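Local coordinates for protein F-112 (PDB 2VQC), which is essential for virus function and, as a winged-helix protein of a crenarchaeal virus, probably binds DNA, at residues N12-L24 and I49-E63. Residues are numbered along the deposited sequence; the frame is centred on the assembly and turned at random.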
# COMPACT_ATOMS: atom_id res chain seq x y z
N ASN A 12 3.49 -8.93 -11.04
CA ASN A 12 4.20 -9.13 -9.79
C ASN A 12 3.68 -8.17 -8.72
O ASN A 12 3.94 -6.97 -8.77
CB ASN A 12 5.70 -8.94 -10.01
CG ASN A 12 6.52 -9.37 -8.82
OD1 ASN A 12 6.33 -8.88 -7.71
ND2 ASN A 12 7.46 -10.29 -9.04
N SER A 13 2.93 -8.70 -7.75
CA SER A 13 2.32 -7.89 -6.68
C SER A 13 3.35 -7.06 -5.92
O SER A 13 3.07 -5.93 -5.51
CB SER A 13 1.56 -8.77 -5.70
OG SER A 13 0.40 -9.31 -6.29
N TYR A 14 4.54 -7.64 -5.72
CA TYR A 14 5.60 -6.96 -4.99
C TYR A 14 6.14 -5.75 -5.74
O TYR A 14 6.30 -4.68 -5.16
CB TYR A 14 6.73 -7.93 -4.65
CG TYR A 14 7.70 -7.36 -3.65
CD1 TYR A 14 7.44 -7.42 -2.28
CD2 TYR A 14 8.88 -6.74 -4.07
CE1 TYR A 14 8.32 -6.88 -1.36
CE2 TYR A 14 9.78 -6.21 -3.15
CZ TYR A 14 9.49 -6.28 -1.80
OH TYR A 14 10.38 -5.75 -0.89
N LYS A 15 6.42 -5.92 -7.04
CA LYS A 15 6.87 -4.81 -7.88
C LYS A 15 5.85 -3.66 -7.90
O LYS A 15 6.23 -2.49 -7.91
CB LYS A 15 7.15 -5.27 -9.31
CG LYS A 15 8.39 -6.13 -9.47
CD LYS A 15 8.56 -6.53 -10.92
CE LYS A 15 9.76 -7.44 -11.15
NZ LYS A 15 9.84 -7.87 -12.57
N MSE A 16 4.56 -4.02 -7.90
CA MSE A 16 3.48 -3.03 -7.89
C MSE A 16 3.45 -2.29 -6.56
O MSE A 16 3.18 -1.09 -6.51
CB MSE A 16 2.12 -3.69 -8.09
CG MSE A 16 2.01 -4.69 -9.22
SE MSE A 16 1.75 -3.88 -10.94
CE MSE A 16 3.57 -3.20 -11.24
N ALA A 17 3.69 -3.04 -5.48
CA ALA A 17 3.68 -2.48 -4.13
C ALA A 17 4.83 -1.51 -3.92
O ALA A 17 4.67 -0.52 -3.20
CB ALA A 17 3.73 -3.59 -3.10
N GLU A 18 5.98 -1.78 -4.54
CA GLU A 18 7.12 -0.86 -4.51
C GLU A 18 6.75 0.48 -5.14
O GLU A 18 7.18 1.53 -4.66
CB GLU A 18 8.35 -1.46 -5.22
CG GLU A 18 9.03 -2.59 -4.45
CD GLU A 18 10.21 -3.21 -5.20
OE1 GLU A 18 10.06 -3.53 -6.41
OE2 GLU A 18 11.28 -3.39 -4.59
N ILE A 19 5.95 0.44 -6.20
CA ILE A 19 5.47 1.67 -6.83
C ILE A 19 4.61 2.43 -5.83
O ILE A 19 4.79 3.64 -5.65
CB ILE A 19 4.69 1.39 -8.14
CG1 ILE A 19 5.60 0.71 -9.17
CG2 ILE A 19 4.12 2.69 -8.73
CD1 ILE A 19 4.88 0.26 -10.42
N MSE A 20 3.70 1.73 -5.17
CA MSE A 20 2.82 2.35 -4.19
C MSE A 20 3.59 2.90 -2.99
O MSE A 20 3.21 3.91 -2.43
CB MSE A 20 1.75 1.37 -3.70
CG MSE A 20 0.78 0.87 -4.76
SE MSE A 20 -0.12 2.25 -5.84
CE MSE A 20 1.33 2.56 -7.03
N TYR A 21 4.68 2.23 -2.61
CA TYR A 21 5.44 2.62 -1.42
C TYR A 21 6.06 4.01 -1.60
O TYR A 21 6.05 4.82 -0.66
CB TYR A 21 6.53 1.60 -1.11
CG TYR A 21 7.19 1.81 0.24
CD1 TYR A 21 6.49 1.55 1.41
CD2 TYR A 21 8.51 2.26 0.33
CE1 TYR A 21 7.08 1.74 2.65
CE2 TYR A 21 9.11 2.44 1.57
CZ TYR A 21 8.38 2.18 2.73
OH TYR A 21 8.94 2.35 3.97
N LYS A 22 6.59 4.30 -2.78
CA LYS A 22 7.12 5.63 -3.03
C LYS A 22 6.02 6.68 -3.28
O LYS A 22 6.24 7.86 -3.03
CB LYS A 22 8.18 5.64 -4.13
CG LYS A 22 7.74 5.26 -5.49
CD LYS A 22 8.96 5.30 -6.41
CE LYS A 22 8.60 4.87 -7.80
NZ LYS A 22 9.76 4.93 -8.74
N ILE A 23 4.85 6.24 -3.72
CA ILE A 23 3.68 7.11 -3.76
C ILE A 23 3.21 7.46 -2.33
O ILE A 23 2.73 8.57 -2.08
CB ILE A 23 2.53 6.50 -4.61
CG1 ILE A 23 2.96 6.49 -6.08
CG2 ILE A 23 1.22 7.28 -4.43
CD1 ILE A 23 1.93 5.95 -7.05
N LEU A 24 3.37 6.51 -1.41
CA LEU A 24 3.05 6.72 0.01
C LEU A 24 3.91 7.83 0.62
O LEU A 24 3.42 8.66 1.40
CB LEU A 24 3.29 5.42 0.80
CG LEU A 24 2.48 5.11 2.06
CD1 LEU A 24 3.32 4.25 3.01
CD2 LEU A 24 1.95 6.33 2.79
N ILE A 49 -1.84 -6.58 -4.03
CA ILE A 49 -0.83 -5.53 -3.95
C ILE A 49 -0.77 -4.96 -2.53
O ILE A 49 0.32 -4.76 -1.99
CB ILE A 49 -1.09 -4.39 -4.98
CG1 ILE A 49 -0.95 -4.93 -6.41
CG2 ILE A 49 -0.14 -3.22 -4.75
CD1 ILE A 49 -1.46 -3.98 -7.50
N GLN A 50 -1.93 -4.71 -1.94
CA GLN A 50 -2.01 -4.22 -0.57
C GLN A 50 -1.31 -5.17 0.41
O GLN A 50 -0.64 -4.74 1.34
CB GLN A 50 -3.46 -4.05 -0.13
CG GLN A 50 -3.62 -3.65 1.32
CD GLN A 50 -5.01 -3.18 1.66
OE1 GLN A 50 -5.39 -2.06 1.32
NE2 GLN A 50 -5.78 -4.03 2.33
N ARG A 51 -1.48 -6.47 0.19
CA ARG A 51 -0.81 -7.47 1.02
C ARG A 51 0.72 -7.37 0.90
O ARG A 51 1.43 -7.47 1.90
CB ARG A 51 -1.30 -8.87 0.66
CG ARG A 51 -0.86 -9.92 1.65
CD ARG A 51 -1.74 -11.15 1.58
NE ARG A 51 -1.62 -11.88 0.32
CZ ARG A 51 -2.59 -12.06 -0.58
NH1 ARG A 51 -3.82 -11.56 -0.40
NH2 ARG A 51 -2.34 -12.76 -1.68
N ALA A 52 1.21 -7.16 -0.33
CA ALA A 52 2.65 -7.00 -0.55
C ALA A 52 3.16 -5.65 -0.01
O ALA A 52 4.28 -5.56 0.49
CB ALA A 52 2.99 -7.15 -2.03
N LEU A 53 2.33 -4.62 -0.11
CA LEU A 53 2.66 -3.30 0.44
C LEU A 53 2.81 -3.36 1.96
O LEU A 53 3.72 -2.75 2.52
CB LEU A 53 1.57 -2.28 0.07
CG LEU A 53 1.76 -0.82 0.49
CD1 LEU A 53 3.13 -0.26 0.09
CD2 LEU A 53 0.65 0.02 -0.10
N LYS A 54 1.93 -4.11 2.61
CA LYS A 54 2.02 -4.34 4.05
C LYS A 54 3.34 -5.01 4.43
O LYS A 54 3.96 -4.65 5.44
CB LYS A 54 0.82 -5.19 4.51
CG LYS A 54 0.71 -5.41 6.02
CD LYS A 54 -0.49 -6.28 6.35
CE LYS A 54 -0.46 -6.80 7.78
NZ LYS A 54 -0.66 -5.71 8.79
N ALA A 55 3.78 -5.97 3.61
CA ALA A 55 5.06 -6.65 3.85
C ALA A 55 6.24 -5.68 3.73
O ALA A 55 7.16 -5.72 4.54
CB ALA A 55 5.23 -7.83 2.90
N ILE A 56 6.21 -4.80 2.73
CA ILE A 56 7.25 -3.77 2.55
C ILE A 56 7.29 -2.80 3.74
O ILE A 56 8.37 -2.46 4.22
CB ILE A 56 7.07 -2.97 1.24
CG1 ILE A 56 7.29 -3.88 0.02
CG2 ILE A 56 8.06 -1.79 1.18
CD1 ILE A 56 6.86 -3.26 -1.30
N CYS A 57 6.12 -2.35 4.19
CA CYS A 57 6.03 -1.45 5.34
C CYS A 57 6.60 -2.06 6.62
O CYS A 57 7.27 -1.38 7.40
CB CYS A 57 4.59 -1.01 5.58
SG CYS A 57 4.10 0.33 4.49
N GLU A 58 6.34 -3.35 6.83
CA GLU A 58 6.84 -4.07 8.00
C GLU A 58 8.36 -4.21 7.98
O GLU A 58 8.98 -4.38 9.03
CB GLU A 58 6.14 -5.43 8.12
CG GLU A 58 4.69 -5.30 8.59
CD GLU A 58 3.86 -6.57 8.45
OE1 GLU A 58 4.03 -7.30 7.45
OE2 GLU A 58 3.02 -6.83 9.33
N ARG A 59 8.98 -4.14 6.79
CA ARG A 59 10.44 -4.11 6.68
C ARG A 59 11.04 -2.76 7.07
O ARG A 59 12.25 -2.67 7.32
CB ARG A 59 10.89 -4.49 5.27
CG ARG A 59 10.54 -5.91 4.91
CD ARG A 59 10.70 -6.20 3.43
NE ARG A 59 10.13 -7.51 3.09
CZ ARG A 59 10.32 -8.15 1.94
NH1 ARG A 59 11.08 -7.62 0.97
NH2 ARG A 59 9.76 -9.34 1.75
N HIS A 60 10.21 -1.72 7.11
CA HIS A 60 10.66 -0.36 7.43
C HIS A 60 9.71 0.30 8.43
O HIS A 60 9.03 1.27 8.10
CB HIS A 60 10.73 0.47 6.15
CG HIS A 60 11.60 -0.12 5.09
ND1 HIS A 60 11.10 -0.72 3.96
CD2 HIS A 60 12.95 -0.23 5.00
CE1 HIS A 60 12.09 -1.16 3.21
NE2 HIS A 60 13.23 -0.87 3.82
N PRO A 61 9.67 -0.22 9.67
CA PRO A 61 8.72 0.29 10.66
C PRO A 61 9.03 1.72 11.13
O PRO A 61 8.15 2.38 11.71
CB PRO A 61 8.85 -0.71 11.81
CG PRO A 61 10.22 -1.26 11.68
CD PRO A 61 10.53 -1.29 10.22
N ASP A 62 10.26 2.18 10.89
CA ASP A 62 10.64 3.57 11.17
C ASP A 62 10.15 4.57 10.11
O ASP A 62 10.19 5.78 10.35
CB ASP A 62 12.16 3.69 11.33
CG ASP A 62 12.92 3.27 10.07
OD1 ASP A 62 12.62 2.18 9.53
OD2 ASP A 62 13.81 4.03 9.64
N GLU A 63 9.71 4.07 8.95
CA GLU A 63 9.21 4.91 7.85
C GLU A 63 7.71 4.80 7.65
O GLU A 63 7.03 5.79 7.38
CB GLU A 63 9.88 4.51 6.53
CG GLU A 63 11.39 4.62 6.50
CD GLU A 63 11.98 4.23 5.15
OE1 GLU A 63 11.27 3.61 4.33
OE2 GLU A 63 13.16 4.55 4.90
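In the helical half of this winged-helix domain, Ala17 of helix 13-27 sinks as a knob into a hole formed by Ile49, Ala52, Leu53 and Ile56 of helix 43-59. With so small a methyl at the crossing, the axes of the two helical segments approach to 7.9 Å with a crossing angle of -66°, and Ala17 CB lies 3.5 Å from Leu53 N, almost on the partner backbone. The knobs interlock in both directions. Ile49 enters among Ser13, Met16, Ala17 and Met20, its CD1 lying against Met16 CB, while Ile56 fits among Tyr14, Ala17, Glu18 and Tyr21.

Ile56 shows how one branched side chain can serve two rings. Ile56 CG2, anti to the backbone N, sits over a face of Tyr21, 3.8 Å from the ring centroid, a CH-pi contact; CG1, anti to the carbonyl carbon, carries CD1 over a face of Tyr14. Farther along the chain, Tyr14 CE1 lies over one face of the Arg59 guanidinium, the ring and guanidinium planes tilted 37° apart.

Tyr21 carries the contact on to His60 and Glu63. Cys57 SG lies at the edge of the Tyr21 ring, 3.8 Å from Tyr21 CE1, in a sulfur-aromatic contact; this sulfur also forms a disulfide with Cys64, at the start of strand 64-68. Tyr21 OH donates to the anti lone pair of Glu63 OE1 (2.7 Å), and it rests 3.4 Å from His60 CB. The other carboxylate oxygen, OE2, pairs with Lys79, and Trp77 meets the Tyr21 ring edge-to-face, so the tyrosine ties helix 13-27 to the base of the wing. An alanine-centred helix crossing continued by aromatic contacts into the beta-hairpin thus joins the helices and wing of a winged helix-turn-helix fold.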